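Local coordinates for protein FAD-dependent oxidoreductase (Actinomadura kijaniata, PDB 3M9V) that is a flavin-dependent oxidoreductase of the acyl-CoA dehydrogenase family that acts in D-kijanose biosynthesis and binds dTDP, probably as part of its nucleotide-linked sugar substrate, at residues A346-A351 and A382-Q387; V266-A271 and Y305-T310. All coordinates share one frame; numbering follows the deposited sequence. Where two conformers were deposited one is given.

Contact 1 (A346-A351 and A382-Q387)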
ATOM      1  N   ALA A 346     -10.394   8.511   2.154  1.00 15.07           N
ATOM      2  CA  ALA A 346      -9.710   8.250   0.883  1.00 13.23           C
ATOM      3  C   ALA A 346      -8.860   9.447   0.514  1.00 12.98           C
ATOM      4  O   ALA A 346      -7.697   9.280   0.152  1.00 16.30           O
ATOM      5  CB  ALA A 346     -10.745   8.031  -0.191  1.00 13.82           C
ATOM      6  N   VAL A 347      -9.410  10.660   0.606  1.00 13.56           N
ATOM      7  CA  VAL A 347      -8.614  11.843   0.273  1.00 14.23           C
ATOM      8  C   VAL A 347      -7.312  11.964   1.092  1.00 16.21           C
ATOM      9  O   VAL A 347      -6.242  12.272   0.550  1.00 14.80           O
ATOM     10  CB  VAL A 347      -9.430  13.133   0.445  1.00 13.57           C
ATOM     11  CG1 VAL A 347      -8.499  14.368   0.379  1.00 19.37           C
ATOM     12  CG2 VAL A 347     -10.475  13.176  -0.657  1.00 14.19           C
ATOM     13  N   ASN A 348      -7.402  11.749   2.404  1.00 13.96           N
ATOM     14  CA  ASN A 348      -6.281  11.841   3.321  1.00 13.95           C
ATOM     15  C   ASN A 348      -5.241  10.732   3.151  1.00 16.12           C
ATOM     16  O   ASN A 348      -4.125  10.838   3.649  1.00 17.33           O
ATOM     17  CB  ASN A 348      -6.788  11.782   4.770  1.00 16.87           C
ATOM     18  CG  ASN A 348      -7.375  13.100   5.214  1.00 18.12           C
ATOM     19  OD1 ASN A 348      -7.080  14.099   4.579  1.00 19.49           O
ATOM     20  ND2 ASN A 348      -8.194  13.129   6.271  1.00 21.97           N
ATOM     21  N   ARG A 349      -5.574   9.652   2.463  1.00 18.61           N
ATOM     22  CA  ARG A 349      -4.541   8.700   2.084  0.50 18.97           C
ATOM     23  C   ARG A 349      -4.053   8.988   0.670  1.00 19.43           C
ATOM     24  O   ARG A 349      -2.846   9.003   0.436  1.00 19.22           O
ATOM     25  CB  ARG A 349      -5.012   7.248   2.215  0.50 19.79           C
ATOM     26  CG  ARG A 349      -3.845   6.274   2.267  0.50 24.84           C
ATOM     27  CD  ARG A 349      -4.181   5.017   3.045  0.50 27.69           C
ATOM     28  NE  ARG A 349      -4.617   5.290   4.412  0.50 29.03           N
ATOM     29  CZ  ARG A 349      -5.559   4.577   5.026  0.50 25.27           C
ATOM     30  NH1 ARG A 349      -5.926   4.863   6.265  0.50 21.64           N
ATOM     31  NH2 ARG A 349      -6.129   3.569   4.385  0.50 22.09           N
ATOM     32  N   LEU A 350      -4.942   9.263  -0.275  1.00 17.55           N
ATOM     33  CA  LEU A 350      -4.455   9.454  -1.634  1.00 16.75           C
ATOM     34  C   LEU A 350      -3.655  10.731  -1.837  1.00 16.56           C
ATOM     35  O   LEU A 350      -2.624  10.700  -2.507  1.00 17.50           O
ATOM     36  CB  LEU A 350      -5.580   9.419  -2.658  1.00 14.96           C
ATOM     37  CG  LEU A 350      -6.299   8.084  -2.875  1.00 22.32           C
ATOM     38  CD1 LEU A 350      -7.563   8.275  -3.701  1.00 21.88           C
ATOM     39  CD2 LEU A 350      -5.353   7.081  -3.491  1.00 25.14           C
ATOM     40  N   ALA A 351      -4.143  11.862  -1.333  1.00 15.46           N
ATOM     41  CA  ALA A 351      -3.430  13.107  -1.611  1.00 16.97           C
ATOM     42  C   ALA A 351      -1.985  13.085  -1.090  1.00 15.82           C
ATOM     43  O   ALA A 351      -1.066  13.380  -1.858  1.00 15.26           O
ATOM     44  CB  ALA A 351      -4.254  14.364  -1.238  1.00 12.70           C
ATOM     45  N   ALA A 382      -2.320  18.364   6.460  1.00 17.09           N
ATOM     46  CA  ALA A 382      -3.200  19.037   7.416  1.00 17.49           C
ATOM     47  C   ALA A 382      -4.600  18.408   7.474  1.00 17.12           C
ATOM     48  O   ALA A 382      -5.221  18.440   8.524  1.00 16.57           O
ATOM     49  CB  ALA A 382      -3.321  20.502   7.012  1.00 15.08           C
ATOM     50  N   GLY A 383      -5.115  17.833   6.387  1.00 16.54           N
ATOM     51  CA  GLY A 383      -6.475  17.264   6.339  1.00 18.82           C
ATOM     52  C   GLY A 383      -6.748  16.153   7.347  1.00 20.94           C
ATOM     53  O   GLY A 383      -7.877  16.003   7.842  1.00 19.92           O
ATOM     54  N   ARG A 384      -5.678  15.422   7.659  1.00 18.21           N
ATOM     55  CA  ARG A 384      -5.661  14.277   8.558  1.00 22.14           C
ATOM     56  C   ARG A 384      -6.064  14.678   9.967  1.00 24.80           C
ATOM     57  O   ARG A 384      -6.534  13.855  10.743  1.00 25.24           O
ATOM     58  CB  ARG A 384      -4.242  13.670   8.626  1.00 22.69           C
ATOM     59  CG  ARG A 384      -3.798  13.077   7.288  1.00 25.02           C
ATOM     60  CD  ARG A 384      -2.318  12.722   7.234  1.00 22.51           C
ATOM     61  NE  ARG A 384      -2.009  11.712   8.247  1.00 26.34           N
ATOM     62  CZ  ARG A 384      -0.778  11.246   8.410  1.00 29.19           C
ATOM     63  NH1 ARG A 384       0.181  11.733   7.632  1.00 22.92           N
ATOM     64  NH2 ARG A 384      -0.514  10.329   9.326  1.00 31.58           N
ATOM     65  N   PHE A 385      -5.848  15.942  10.303  1.00 25.21           N
ATOM     66  CA  PHE A 385      -5.962  16.359  11.693  1.00 29.45           C
ATOM     67  C   PHE A 385      -7.247  17.171  11.856  1.00 32.54           C
ATOM     68  O   PHE A 385      -7.673  17.355  12.990  1.00 34.82           O
ATOM     69  CB  PHE A 385      -4.690  17.087  12.173  1.00 25.17           C
ATOM     70  CG  PHE A 385      -3.463  16.253  11.956  1.00 25.68           C
ATOM     71  CD1 PHE A 385      -3.304  15.046  12.634  1.00 19.59           C
ATOM     72  CD2 PHE A 385      -2.547  16.611  10.977  1.00 20.43           C
ATOM     73  CE1 PHE A 385      -2.199  14.243  12.384  1.00 24.76           C
ATOM     74  CE2 PHE A 385      -1.441  15.815  10.711  1.00 22.26           C
ATOM     75  CZ  PHE A 385      -1.275  14.616  11.412  1.00 23.03           C
ATOM     76  N   MET A 386      -7.865  17.609  10.761  1.00 31.97           N
ATOM     77  CA  MET A 386      -9.117  18.367  10.791  1.00 34.36           C
ATOM     78  C   MET A 386     -10.383  17.584  11.174  1.00 35.97           C
ATOM     79  O   MET A 386     -10.691  16.525  10.632  1.00 36.25           O
ATOM     80  CB  MET A 386      -9.298  19.068   9.446  1.00 33.63           C
ATOM     81  CG  MET A 386      -8.245  20.159   9.193  1.00 36.37           C
ATOM     82  SD  MET A 386      -8.561  20.976   7.592  1.00 38.23           S
ATOM     83  CE  MET A 386      -9.103  19.705   6.490  1.00 24.68           C
ATOM     84  N   GLN A 387     -11.127  18.062  12.163  1.00 34.98           N
ATOM     85  CA  GLN A 387     -12.304  17.323  12.585  1.00 35.16           C
ATOM     86  C   GLN A 387     -13.449  18.014  11.855  1.00 34.57           C
ATOM     87  O   GLN A 387     -13.365  19.211  11.596  1.00 34.31           O
ATOM     88  CB  GLN A 387     -12.458  17.428  14.109  1.00 35.79           C
ATOM     89  CG  GLN A 387     -11.690  16.351  14.919  1.00 37.76           C
ATOM     90  CD  GLN A 387     -12.094  14.922  14.538  1.00 47.68           C
ATOM     91  OE1 GLN A 387     -12.806  14.721  13.545  1.00 55.69           O
ATOM     92  NE2 GLN A 387     -11.635  13.925  15.296  1.00 41.39           N
TER
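The loop that follows helix 372-379 meets helix 329-362 where Gly383 and Arg384 press against the side chain of Asn348. With CG anti to its carbonyl carbon (chi1 -78°), Asn348 sends its carboxamide out from the helix and over one face of the Gly383-Arg384 peptide, the two planes tilted by roughly 45°. Asn348 OD1 lies 3.5 Å from Gly383 C, above the peptide rather than beside it. On the same face Asn348 ND2 gives a weak, bent hydrogen bond to Gly383 O (3.3 Å, 137° at the hydrogen), arriving from above the carbonyl plane. That oxygen has a further donor in Lys344 NZ, which also bonds Met386 O. Both segments belong to the helical C-terminal domain of the acyl-CoA dehydrogenase fold, and the same loop segment carries Phe385 and Gln387, which bind FMN in this protein, although none is bound to this chain here. Gly383 suits its place: a CB on it would come within 2.7 Å of Asn348 OD1, a clash. Beside the amide, Arg384 CG rests 4.1 Å from Asn348 CB; the chain then bends at chi3, and its guanidinium reaches Gln381 OE1 and, in the second subunit, Ser356 O and Ser360 OG. An alanine in place of Asn348 would lack the carboxamide, which would probably uncover that face of the Gly383-Arg384 peptide and take one donor from Gly383 O. Within the loop, Arg384 CB sits 4.0 Å above the plane of the Phe385 ring, over its centre.

Contact 2 (V266-A271 and Y305-T310)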
ATOM      1  N   VAL A 266      -9.386  21.545  -1.269  1.00 14.12           N
ATOM      2  CA  VAL A 266      -8.062  22.089  -0.914  1.00 12.80           C
ATOM      3  C   VAL A 266      -6.973  21.036  -1.169  1.00 15.61           C
ATOM      4  O   VAL A 266      -5.977  21.262  -1.864  1.00 13.61           O
ATOM      5  CB  VAL A 266      -8.039  22.633   0.525  1.00 13.89           C
ATOM      6  CG1 VAL A 266      -6.600  23.072   0.888  1.00 10.75           C
ATOM      7  CG2 VAL A 266      -9.037  23.824   0.634  1.00 13.24           C
ATOM      8  N   TYR A 267      -7.227  19.830  -0.683  1.00 13.98           N
ATOM      9  CA  TYR A 267      -6.205  18.753  -0.678  1.00 14.33           C
ATOM     10  C   TYR A 267      -6.140  18.188  -2.095  1.00 13.14           C
ATOM     11  O   TYR A 267      -5.052  17.831  -2.561  1.00 11.33           O
ATOM     12  CB  TYR A 267      -6.539  17.709   0.399  1.00 12.96           C
ATOM     13  CG  TYR A 267      -6.571  18.441   1.731  1.00 16.01           C
ATOM     14  CD1 TYR A 267      -5.377  18.920   2.276  1.00 18.72           C
ATOM     15  CD2 TYR A 267      -7.759  18.681   2.430  1.00 19.59           C
ATOM     16  CE1 TYR A 267      -5.354  19.633   3.484  1.00 19.10           C
ATOM     17  CE2 TYR A 267      -7.744  19.393   3.653  1.00 13.99           C
ATOM     18  CZ  TYR A 267      -6.547  19.884   4.136  1.00 13.23           C
ATOM     19  OH  TYR A 267      -6.445  20.606   5.290  1.00 16.09           O
ATOM     20  N   VAL A 268      -7.276  18.190  -2.791  1.00 11.15           N
ATOM     21  CA  VAL A 268      -7.224  17.839  -4.199  1.00 13.47           C
ATOM     22  C   VAL A 268      -6.365  18.842  -4.991  1.00 14.11           C
ATOM     23  O   VAL A 268      -5.604  18.446  -5.884  1.00 15.78           O
ATOM     24  CB  VAL A 268      -8.635  17.723  -4.869  1.00 14.67           C
ATOM     25  CG1 VAL A 268      -8.464  17.316  -6.333  1.00 16.59           C
ATOM     26  CG2 VAL A 268      -9.565  16.724  -4.131  1.00 13.35           C
ATOM     27  N   GLY A 269      -6.481  20.140  -4.715  1.00 13.93           N
ATOM     28  CA  GLY A 269      -5.630  21.116  -5.430  1.00 15.21           C
ATOM     29  C   GLY A 269      -4.150  21.000  -5.134  1.00 16.86           C
ATOM     30  O   GLY A 269      -3.305  21.134  -6.036  1.00 14.36           O
ATOM     31  N   VAL A 270      -3.819  20.720  -3.870  1.00 16.25           N
ATOM     32  CA  VAL A 270      -2.430  20.405  -3.490  1.00 15.87           C
ATOM     33  C   VAL A 270      -1.860  19.222  -4.279  1.00 16.65           C
ATOM     34  O   VAL A 270      -0.745  19.302  -4.833  1.00 14.73           O
ATOM     35  CB  VAL A 270      -2.278  20.212  -1.957  1.00 18.45           C
ATOM     36  CG1 VAL A 270      -0.853  19.797  -1.601  1.00 15.17           C
ATOM     37  CG2 VAL A 270      -2.565  21.560  -1.249  1.00 19.02           C
ATOM     38  N   ALA A 271      -2.612  18.124  -4.352  1.00 12.46           N
ATOM     39  CA  ALA A 271      -2.133  17.011  -5.168  1.00 12.97           C
ATOM     40  C   ALA A 271      -1.976  17.404  -6.642  1.00 13.84           C
ATOM     41  O   ALA A 271      -1.066  16.941  -7.333  1.00 14.96           O
ATOM     42  CB  ALA A 271      -3.100  15.811  -5.031  1.00 11.19           C
ATOM     43  N   TYR A 305      -6.778  10.890 -10.638  1.00 14.21           N
ATOM     44  CA  TYR A 305      -8.134  10.672 -11.160  1.00 12.80           C
ATOM     45  C   TYR A 305      -9.107  10.113 -10.103  1.00 13.01           C
ATOM     46  O   TYR A 305     -10.237  10.596  -9.949  1.00 13.26           O
ATOM     47  CB  TYR A 305      -8.074   9.707 -12.346  1.00 13.34           C
ATOM     48  CG  TYR A 305      -9.364   9.720 -13.117  1.00 12.49           C
ATOM     49  CD1 TYR A 305      -9.534  10.568 -14.221  1.00 17.51           C
ATOM     50  CD2 TYR A 305     -10.421   8.917 -12.710  1.00 14.18           C
ATOM     51  CE1 TYR A 305     -10.757  10.618 -14.884  1.00 12.50           C
ATOM     52  CE2 TYR A 305     -11.613   8.920 -13.416  1.00 14.66           C
ATOM     53  CZ  TYR A 305     -11.777   9.774 -14.493  1.00 16.29           C
ATOM     54  OH  TYR A 305     -13.016   9.806 -15.109  1.00 15.75           O
ATOM     55  N   ALA A 306      -8.696   9.074  -9.390  1.00 11.91           N
ATOM     56  CA  ALA A 306      -9.505   8.459  -8.358  1.00 13.15           C
ATOM     57  C   ALA A 306      -9.675   9.483  -7.222  1.00 12.77           C
ATOM     58  O   ALA A 306     -10.738   9.538  -6.621  1.00 12.17           O
ATOM     59  CB  ALA A 306      -8.807   7.185  -7.787  1.00 10.41           C
ATOM     60  N   LEU A 307      -8.668  10.301  -6.925  1.00 13.95           N
ATOM     61  CA  LEU A 307      -8.816  11.327  -5.891  1.00 12.09           C
ATOM     62  C   LEU A 307      -9.900  12.340  -6.244  1.00 14.13           C
ATOM     63  O   LEU A 307     -10.831  12.599  -5.472  1.00 11.95           O
ATOM     64  CB  LEU A 307      -7.494  12.028  -5.583  1.00 13.31           C
ATOM     65  CG  LEU A 307      -7.507  13.281  -4.691  1.00 14.95           C
ATOM     66  CD1 LEU A 307      -7.840  12.785  -3.274  1.00 13.37           C
ATOM     67  CD2 LEU A 307      -6.121  13.893  -4.629  1.00 14.99           C
ATOM     68  N   ARG A 308      -9.802  12.910  -7.436  1.00 14.27           N
ATOM     69  CA  ARG A 308     -10.815  13.816  -7.957  1.00 14.84           C
ATOM     70  C   ARG A 308     -12.214  13.201  -8.041  1.00 14.07           C
ATOM     71  O   ARG A 308     -13.192  13.883  -7.711  1.00 12.76           O
ATOM     72  CB  ARG A 308     -10.383  14.325  -9.330  1.00 15.38           C
ATOM     73  CG  ARG A 308      -9.235  15.331  -9.277  1.00 14.27           C
ATOM     74  CD  ARG A 308      -8.967  15.779 -10.710  1.00 18.27           C
ATOM     75  NE  ARG A 308      -8.195  17.015 -10.788  1.00 16.21           N
ATOM     76  CZ  ARG A 308      -8.695  18.248 -10.888  1.00 18.38           C
ATOM     77  NH1 ARG A 308      -9.995  18.475 -10.957  1.00 12.62           N
ATOM     78  NH2 ARG A 308      -7.864  19.285 -10.935  1.00 17.76           N
ATOM     79  N   ALA A 309     -12.299  11.931  -8.447  1.00 11.90           N
ATOM     80  CA  ALA A 309     -13.609  11.338  -8.708  1.00 11.16           C
ATOM     81  C   ALA A 309     -14.241  11.141  -7.336  1.00  9.87           C
ATOM     82  O   ALA A 309     -15.445  11.196  -7.226  1.00 10.35           O
ATOM     83  CB  ALA A 309     -13.457   9.975  -9.341  1.00 10.59           C
ATOM     84  N   THR A 310     -13.459  10.826  -6.308  1.00 12.21           N
ATOM     85  CA  THR A 310     -14.026  10.497  -4.995  1.00 11.90           C
ATOM     86  C   THR A 310     -14.524  11.769  -4.296  1.00 13.81           C
ATOM     87  O   THR A 310     -15.639  11.797  -3.807  1.00 14.81           O
ATOM     88  CB  THR A 310     -12.964   9.819  -4.123  1.00 12.36           C
ATOM     89  OG1 THR A 310     -12.618   8.595  -4.772  1.00 12.44           O
ATOM     90  CG2 THR A 310     -13.570   9.399  -2.760  1.00 13.58           C
TER
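Helices 264-283 and 291-323 run nearly antiparallel here, with segment axes 10.3 Å apart at a signed crossing angle of -162° and Val268 facing Arg308 at the closest CA pair. Val268 splits its two methyls between neighbouring residues. CG1, anti to the backbone N (chi1 -179°), packs 3.6 Å from Arg308 CG, while CG2 comes 4.1 Å from Leu307 CG as the two aliphatic side chains slide past each other in opposite directions. One turn on, Ala271 CB touches Leu307 CD2 at 3.6 Å, so the leucine's branch lies across the helix between Val268 and Ala271. Arg308, extended from CG to NE, passes the valine at a slant, and Val268 CG1 also lies over one face of its guanidinium. The charged end of this buried arginine is satisfied elsewhere: NH1 bonds Gly15 O and NH2 bonds Gln272 OE1. On the far side of the helix, Thr310 OG1 gives a 2.8 Å hydrogen bond to Ala306 O, an oxygen that also accepts from Thr310 N on the opposite face of its plane; there Ala306 packs on Thr310 of the third subunit and Thr310 on its Ala306. Apolar packing between long antiparallel helices of this kind is characteristic of the C-terminal helical bundle of the acyl-CoA dehydrogenase fold.

Overall arrangement
Both contacts lie in the C-terminal helical domain, their centres 11 Å apart. Contact 2 is fully buried and joins helices 264-283 and 291-323 through aliphatic side chains and the stem of Arg308. Contact 1 is only partly buried, sets helix 329-362 against a loop, and relies on an amide lying over a peptide with one weak hydrogen bond. Helices 291-323 and 329-362 are consecutive in the chain, and they meet where Leu307 CD1 packs 3.7 Å from Val347 CG2. Tyr267, from contact 2, reaches across to Ala382 and Met386 in the loop of contact 1. Each contact touches the third subunit, but contact 1 also borders the second and includes FMN-binding residues, whereas contact 2 lies away from the known binding sites.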